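Local structure of lectin (Trichosanthes anguina, 4HR6) at the interface of chains B and A. The protein binds carbohydrate as a three-chain, nontoxic homologue of the type II ribosome-inactivating proteins. Coordinates in Å, arbitrary orientation; residue numbers count along the deposited sequence, not the author numbering. Chains: chain A, Lectin; chain B, Lectin.

Contact 1 and contact 2 lie about 26 Å apart, measured between the centres of their C-alpha atoms, and share no residue. Both join chain B to chain A by parallel backbone pairing. Contact 2 uses strand 2-4 of chain B against strand 3-9 and helix 85-96 of chain A; contact 1 uses strand 34-37, with B:Gly25 and B:Tyr29, against the loop 196-200 and helix 141-159. Helix 10-24 of chain B runs between the two. By homology, chains B and A appear to correspond to pieces of one ribosome-inactivating-protein A chain, so pairing at both ends would keep the short piece integrated in that fold.

Contact 1: the interface of chains B and A. Residues chain B 25, 29, 34-37; chain A 22, 150, 196-200.
This is a parallel beta-bridge interface with apolar flanks, in which strand 34-37 of chain B lies along the loop 196-200 of chain A and ties the two chains into one fold. B:Val36 pairs with A:Gln198. The backbone N of A:Gln198 donates to B:Pro35 O at 3.0 Å, and B:Leu37 N donates to A:Gln198 O at 3.1 Å, both nearly along the C=O axes. B:Pro35 suits the start of this pairing: its nitrogen has no hydrogen to offer, and its ring carbon CD rests 3.3 Å from A:Ala196 O.

A:Gln198 adds a side-chain bond. Its CG takes the crowded position between the backbone N and the carbonyl carbon (chi1 64°), and the extended chain crosses B:Ile34 at about a right angle. There the amide NE2 donates to B:Ile34 O at 2.9 Å, coming from above the carbonyl plane rather than along a lone pair; an amide can make this reach while its CG packs against B:Val36 CA.

The branched B:Val36 fills two places. CG1, anti to the backbone N, meets A:Tyr200 CB, while CG2 sits over the centre of the B:Tyr29 ring. That ring's CE2 in turn lies in the plane of the A:Tyr200 ring, 4.0 Å from its CD2.

On the other flank the forked B:Leu37 splits its methyls: CD2 approaches A:Leu197 CD1, and CD1 meets the indole edge at A:Trp150 CH2, 3.9 Å away. The indole is held in part by A:Trp150 NE1, which donates to A:Leu197 O at 2.9 Å.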
loop_
_atom_site.group_PDB
_atom_site.type_symbol
_atom_site.label_atom_id
_atom_site.label_comp_id
_atom_site.label_asym_id
_atom_site.label_seq_id
_atom_site.Cartn_x
_atom_site.Cartn_y
_atom_site.Cartn_z
ATOM N N GLY B 25 15.684 -0.112 6.136
ATOM C CA GLY B 25 14.532 0.172 6.960
ATOM C C GLY B 25 14.840 0.007 8.438
ATOM O O GLY B 25 15.483 -0.961 8.844
ATOM N N TYR B 29 11.672 2.081 14.297
ATOM C CA TYR B 29 10.786 3.195 13.963
ATOM C C TYR B 29 9.910 2.867 12.747
ATOM O O TYR B 29 10.345 2.980 11.598
ATOM C CB TYR B 29 11.602 4.483 13.775
ATOM C CG TYR B 29 10.799 5.760 13.617
ATOM C CD1 TYR B 29 9.469 5.855 14.030
ATOM C CD2 TYR B 29 11.388 6.891 13.075
ATOM C CE1 TYR B 29 8.754 7.035 13.873
ATOM C CE2 TYR B 29 10.682 8.072 12.912
ATOM C CZ TYR B 29 9.372 8.147 13.314
ATOM O OH TYR B 29 8.680 9.327 13.135
ATOM N N ILE B 34 5.040 0.192 8.506
ATOM C CA ILE B 34 5.931 0.608 7.420
ATOM C C ILE B 34 7.182 1.267 7.996
ATOM O O ILE B 34 7.085 2.272 8.672
ATOM C CB ILE B 34 5.230 1.604 6.495
ATOM C CG1 ILE B 34 3.909 1.013 6.013
ATOM C CG2 ILE B 34 6.131 1.971 5.323
ATOM C CD1 ILE B 34 3.055 1.983 5.229
ATOM N N PRO B 35 8.362 0.696 7.745
ATOM C CA PRO B 35 9.567 1.278 8.329
ATOM C C PRO B 35 9.996 2.637 7.739
ATOM O O PRO B 35 9.904 2.864 6.538
ATOM C CB PRO B 35 10.646 0.226 8.072
ATOM C CG PRO B 35 10.042 -0.844 7.233
ATOM C CD PRO B 35 8.635 -0.490 6.912
ATOM N N VAL B 36 10.467 3.516 8.612
ATOM C CA VAL B 36 11.135 4.736 8.218
ATOM C C VAL B 36 12.584 4.378 7.959
ATOM O O VAL B 36 13.107 3.494 8.613
ATOM C CB VAL B 36 11.080 5.797 9.331
ATOM C CG1 VAL B 36 11.700 7.105 8.840
ATOM C CG2 VAL B 36 9.643 6.017 9.792
ATOM N N LEU B 37 13.219 5.031 6.984
ATOM C CA LEU B 37 14.619 4.778 6.697
ATOM C C LEU B 37 15.478 5.080 7.910
ATOM O O LEU B 37 15.204 6.023 8.669
ATOM C CB LEU B 37 15.117 5.616 5.523
ATOM C CG LEU B 37 14.529 5.249 4.165
ATOM C CD1 LEU B 37 14.709 6.373 3.163
ATOM C CD2 LEU B 37 15.167 3.972 3.673
ATOM N N VAL A 22 21.468 7.097 2.471
ATOM C CA VAL A 22 20.305 6.546 3.202
ATOM C C VAL A 22 19.344 7.631 3.688
ATOM O O VAL A 22 18.194 7.354 3.985
ATOM C CB VAL A 22 20.716 5.654 4.399
ATOM C CG1 VAL A 22 21.729 4.602 3.952
ATOM C CG2 VAL A 22 21.301 6.477 5.538
ATOM N N TRP A 150 6.537 9.697 -3.828
ATOM C CA TRP A 150 7.040 8.959 -2.659
ATOM C C TRP A 150 7.345 9.838 -1.454
ATOM O O TRP A 150 7.051 9.475 -0.311
ATOM C CB TRP A 150 8.304 8.198 -3.037
ATOM C CG TRP A 150 8.926 7.487 -1.926
ATOM C CD1 TRP A 150 8.419 6.423 -1.260
ATOM C CD2 TRP A 150 10.216 7.744 -1.351
ATOM N NE1 TRP A 150 9.305 5.997 -0.294
ATOM C CE2 TRP A 150 10.410 6.798 -0.322
ATOM C CE3 TRP A 150 11.216 8.693 -1.595
ATOM C CZ2 TRP A 150 11.564 6.761 0.464
ATOM C CZ3 TRP A 150 12.368 8.660 -0.817
ATOM C CH2 TRP A 150 12.538 7.689 0.194
ATOM N N ALA A 196 6.883 0.329 1.040
ATOM C CA ALA A 196 7.681 -0.572 1.874
ATOM C C ALA A 196 8.726 0.164 2.656
ATOM O O ALA A 196 9.209 -0.361 3.644
ATOM C CB ALA A 196 8.328 -1.679 1.033
ATOM N N LEU A 197 9.089 1.373 2.210
ATOM C CA LEU A 197 10.055 2.212 2.907
ATOM C C LEU A 197 9.567 3.643 2.849
ATOM O O LEU A 197 9.055 4.068 1.823
ATOM C CB LEU A 197 11.417 2.145 2.229
ATOM C CG LEU A 197 12.230 0.863 2.355
ATOM C CD1 LEU A 197 13.489 0.978 1.508
ATOM C CD2 LEU A 197 12.583 0.524 3.788
ATOM N N GLN A 198 9.725 4.399 3.935
ATOM C CA GLN A 198 9.311 5.796 3.895
ATOM C C GLN A 198 10.429 6.755 4.267
ATOM O O GLN A 198 11.238 6.486 5.165
ATOM C CB GLN A 198 8.050 6.047 4.727
ATOM C CG GLN A 198 8.176 5.826 6.211
ATOM C CD GLN A 198 6.839 5.969 6.914
ATOM O OE1 GLN A 198 6.252 7.044 6.922
ATOM N NE2 GLN A 198 6.361 4.887 7.517
ATOM N N LEU A 199 10.463 7.868 3.543
ATOM C CA LEU A 199 11.376 8.964 3.847
ATOM C C LEU A 199 10.995 9.621 5.173
ATOM O O LEU A 199 9.824 9.934 5.399
ATOM C CB LEU A 199 11.313 10.002 2.726
ATOM C CG LEU A 199 12.296 11.177 2.768
ATOM C CD1 LEU A 199 13.724 10.720 2.544
ATOM C CD2 LEU A 199 11.890 12.178 1.699
ATOM N N TYR A 200 11.985 9.833 6.030
ATOM C CA TYR A 200 11.810 10.602 7.260
ATOM C C TYR A 200 11.536 12.095 7.011
ATOM O O TYR A 200 12.261 12.760 6.298
ATOM C CB TYR A 200 13.052 10.464 8.137
ATOM C CG TYR A 200 12.976 11.280 9.396
ATOM C CD1 TYR A 200 13.556 12.549 9.457
ATOM C CD2 TYR A 200 12.309 10.804 10.517
ATOM C CE1 TYR A 200 13.487 13.309 10.597
ATOM C CE2 TYR A 200 12.246 11.555 11.667
ATOM C CZ TYR A 200 12.833 12.815 11.696
ATOM O OH TYR A 200 12.778 13.573 12.833
#

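Contact 2: the interface of chains B and A. Residues chain B 2-6; chain A 7-11, 13, 88-89, 92.
A:Asp89 OD1, a carboxylate oxygen on helix 85-96, is gripped by two donors from A:Asn11: the backbone N at 2.8 Å, almost straight (176°) and on the syn lone pair, and more weakly the side-chain ND2. This second-shell clamp probably steadies the loop after strand 3-9, where A:Asn11 meets chain B.

Strand 2-4 lies parallel to strand 3-9, each chain giving and taking. B:Leu3 N donates to A:Thr7 O at 3.0 Å. In return A:Thr9 N donates to B:Leu3 O at 2.9 Å. The ladder runs on past the end of strand 2-4, where B:Leu5 N donates to A:Thr9 O at 3.0 Å; the beta-branched threonines suit such extended backbone.

B:Leu5 makes the apolar contact with helix 85-96. Its CG is anti to the carbonyl carbon, and the side chain slides past A:Asp89 in the opposite direction. CD1 packs on A:Asp89 CA at 3.6 Å and on A:Ile92 CD1, while CD2 faces A:Leu88 CD2, so a forked chain fits the helix surface.

B:Arg4 is long enough, even bent at chi3 (79°), to bring NH2 to 2.8 Å from A:Asp13 OD1. The contact is a salt bridge and not a hydrogen bond, because the N-H points away from that oxygen; the guanidinium and carboxylate planes are turned 39° apart.

A water joins B:Leu5 O to A:Asn11 ND2, 2.9 Å from each. Together these contacts anchor the N-terminal end of chain B to chain A.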
loop_
_atom_site.group_PDB
_atom_site.type_symbol
_atom_site.label_atom_id
_atom_site.label_comp_id
_atom_site.label_asym_id
_atom_site.label_seq_id
_atom_site.Cartn_x
_atom_site.Cartn_y
_atom_site.Cartn_z
ATOM N N ASN B 2 24.053 -7.757 -3.283
ATOM C CA ASN B 2 24.627 -8.022 -4.598
ATOM C C ASN B 2 23.565 -8.670 -5.476
ATOM O O ASN B 2 22.776 -9.476 -4.997
ATOM C CB ASN B 2 25.854 -8.938 -4.461
ATOM C CG ASN B 2 26.494 -9.304 -5.810
ATOM O OD1 ASN B 2 26.583 -8.483 -6.738
ATOM N ND2 ASN B 2 26.951 -10.548 -5.917
ATOM N N LEU B 3 23.523 -8.293 -6.747
ATOM C CA LEU B 3 22.602 -8.892 -7.688
ATOM C C LEU B 3 23.413 -9.310 -8.907
ATOM O O LEU B 3 23.937 -8.461 -9.630
ATOM C CB LEU B 3 21.505 -7.893 -8.047
ATOM C CG LEU B 3 20.129 -8.329 -8.598
ATOM C CD1 LEU B 3 19.957 -7.879 -10.029
ATOM C CD2 LEU B 3 19.808 -9.818 -8.436
ATOM N N ARG B 4 23.555 -10.621 -9.086
ATOM C CA ARG B 4 24.251 -11.198 -10.237
ATOM C C ARG B 4 23.208 -11.640 -11.253
ATOM O O ARG B 4 22.355 -12.472 -10.950
ATOM C CB ARG B 4 25.096 -12.399 -9.826
ATOM C CG ARG B 4 26.085 -12.158 -8.691
ATOM C CD ARG B 4 26.967 -13.379 -8.415
ATOM N NE ARG B 4 28.063 -13.482 -9.386
ATOM C CZ ARG B 4 28.042 -14.193 -10.521
ATOM N NH1 ARG B 4 26.982 -14.922 -10.866
ATOM N NH2 ARG B 4 29.102 -14.178 -11.324
ATOM N N LEU B 5 23.262 -11.094 -12.457
ATOM C CA LEU B 5 22.246 -11.431 -13.437
ATOM C C LEU B 5 22.344 -12.865 -13.983
ATOM O O LEU B 5 21.325 -13.417 -14.375
ATOM C CB LEU B 5 22.205 -10.409 -14.564
ATOM C CG LEU B 5 21.635 -9.057 -14.134
ATOM C CD1 LEU B 5 21.585 -8.117 -15.328
ATOM C CD2 LEU B 5 20.246 -9.233 -13.528
ATOM N N SER B 6 23.535 -13.468 -13.986
ATOM C CA SER B 6 23.697 -14.876 -14.434
ATOM C C SER B 6 22.766 -15.843 -13.712
ATOM O O SER B 6 22.049 -16.618 -14.338
ATOM C CB SER B 6 25.140 -15.352 -14.240
ATOM O OG SER B 6 25.986 -14.711 -15.176
ATOM N N THR A 7 26.217 -3.840 -4.994
ATOM C CA THR A 7 26.910 -4.320 -6.184
ATOM C C THR A 7 25.966 -4.986 -7.186
ATOM O O THR A 7 25.105 -5.772 -6.830
ATOM C CB THR A 7 28.033 -5.287 -5.783
ATOM O OG1 THR A 7 28.921 -4.606 -4.887
ATOM C CG2 THR A 7 28.836 -5.750 -6.993
ATOM N N LEU A 8 26.132 -4.653 -8.454
ATOM C CA LEU A 8 25.377 -5.303 -9.520
ATOM C C LEU A 8 26.383 -5.892 -10.480
ATOM O O LEU A 8 27.379 -5.253 -10.786
ATOM C CB LEU A 8 24.512 -4.295 -10.260
ATOM C CG LEU A 8 23.554 -3.471 -9.417
ATOM C CD1 LEU A 8 23.098 -2.272 -10.226
ATOM C CD2 LEU A 8 22.369 -4.310 -8.984
ATOM N N THR A 9 26.120 -7.105 -10.953
ATOM C CA THR A 9 27.030 -7.818 -11.858
ATOM C C THR A 9 26.283 -8.289 -13.115
ATOM O O THR A 9 25.276 -8.978 -13.030
ATOM C CB THR A 9 27.650 -9.014 -11.136
ATOM O OG1 THR A 9 28.355 -8.542 -9.987
ATOM C CG2 THR A 9 28.627 -9.782 -12.045
ATOM N N SER A 10 26.782 -7.918 -14.284
ATOM C CA SER A 10 26.151 -8.315 -15.533
ATOM C C SER A 10 26.424 -9.789 -15.861
ATOM O O SER A 10 27.184 -10.456 -15.170
ATOM C CB SER A 10 26.670 -7.445 -16.676
ATOM O OG SER A 10 27.977 -7.844 -17.015
ATOM N N ASN A 11 25.782 -10.272 -16.925
ATOM C CA ASN A 11 26.095 -11.576 -17.537
ATOM C C ASN A 11 27.491 -11.687 -18.161
ATOM O O ASN A 11 27.951 -12.784 -18.419
ATOM C CB ASN A 11 25.053 -11.934 -18.594
ATOM C CG ASN A 11 23.766 -12.448 -17.977
ATOM O OD1 ASN A 11 23.727 -13.541 -17.428
ATOM N ND2 ASN A 11 22.712 -11.664 -18.067
ATOM N N ASP A 13 29.972 -10.810 -16.379
ATOM C CA ASP A 13 30.723 -10.686 -15.116
ATOM C C ASP A 13 31.410 -9.333 -14.881
ATOM O O ASP A 13 32.448 -9.272 -14.264
ATOM C CB ASP A 13 31.745 -11.815 -14.980
ATOM C CG ASP A 13 31.096 -13.123 -14.678
ATOM O OD1 ASP A 13 30.579 -13.257 -13.545
ATOM O OD2 ASP A 13 31.095 -14.004 -15.574
ATOM N N LEU A 88 18.522 -4.079 -18.047
ATOM C CA LEU A 88 19.366 -3.938 -16.861
ATOM C C LEU A 88 20.786 -4.397 -17.144
ATOM O O LEU A 88 21.728 -3.731 -16.768
ATOM C CB LEU A 88 18.775 -4.717 -15.694
ATOM C CG LEU A 88 19.519 -4.619 -14.348
ATOM C CD1 LEU A 88 19.741 -3.177 -13.888
ATOM C CD2 LEU A 88 18.748 -5.398 -13.296
ATOM N N ASP A 89 20.922 -5.539 -17.817
ATOM C CA ASP A 89 22.222 -6.103 -18.185
ATOM C C ASP A 89 22.989 -5.098 -19.047
ATOM O O ASP A 89 24.155 -4.821 -18.804
ATOM C CB ASP A 89 22.023 -7.423 -18.937
ATOM C CG ASP A 89 23.279 -8.281 -18.969
ATOM O OD1 ASP A 89 23.720 -8.739 -17.912
ATOM O OD2 ASP A 89 23.830 -8.487 -20.057
ATOM N N ILE A 92 24.097 -2.091 -16.841
ATOM C CA ILE A 92 25.260 -2.380 -16.037
ATOM C C ILE A 92 26.539 -2.233 -16.895
ATOM O O ILE A 92 27.493 -1.510 -16.517
ATOM C CB ILE A 92 25.141 -3.786 -15.399
ATOM C CG1 ILE A 92 24.043 -3.784 -14.345
ATOM C CG2 ILE A 92 26.450 -4.201 -14.738
ATOM C CD1 ILE A 92 23.680 -5.169 -13.827
HETATM O O HOH W 1 26.420 -12.218 -13.150
HETATM O O HOH W 2 20.254 -12.859 -16.979
#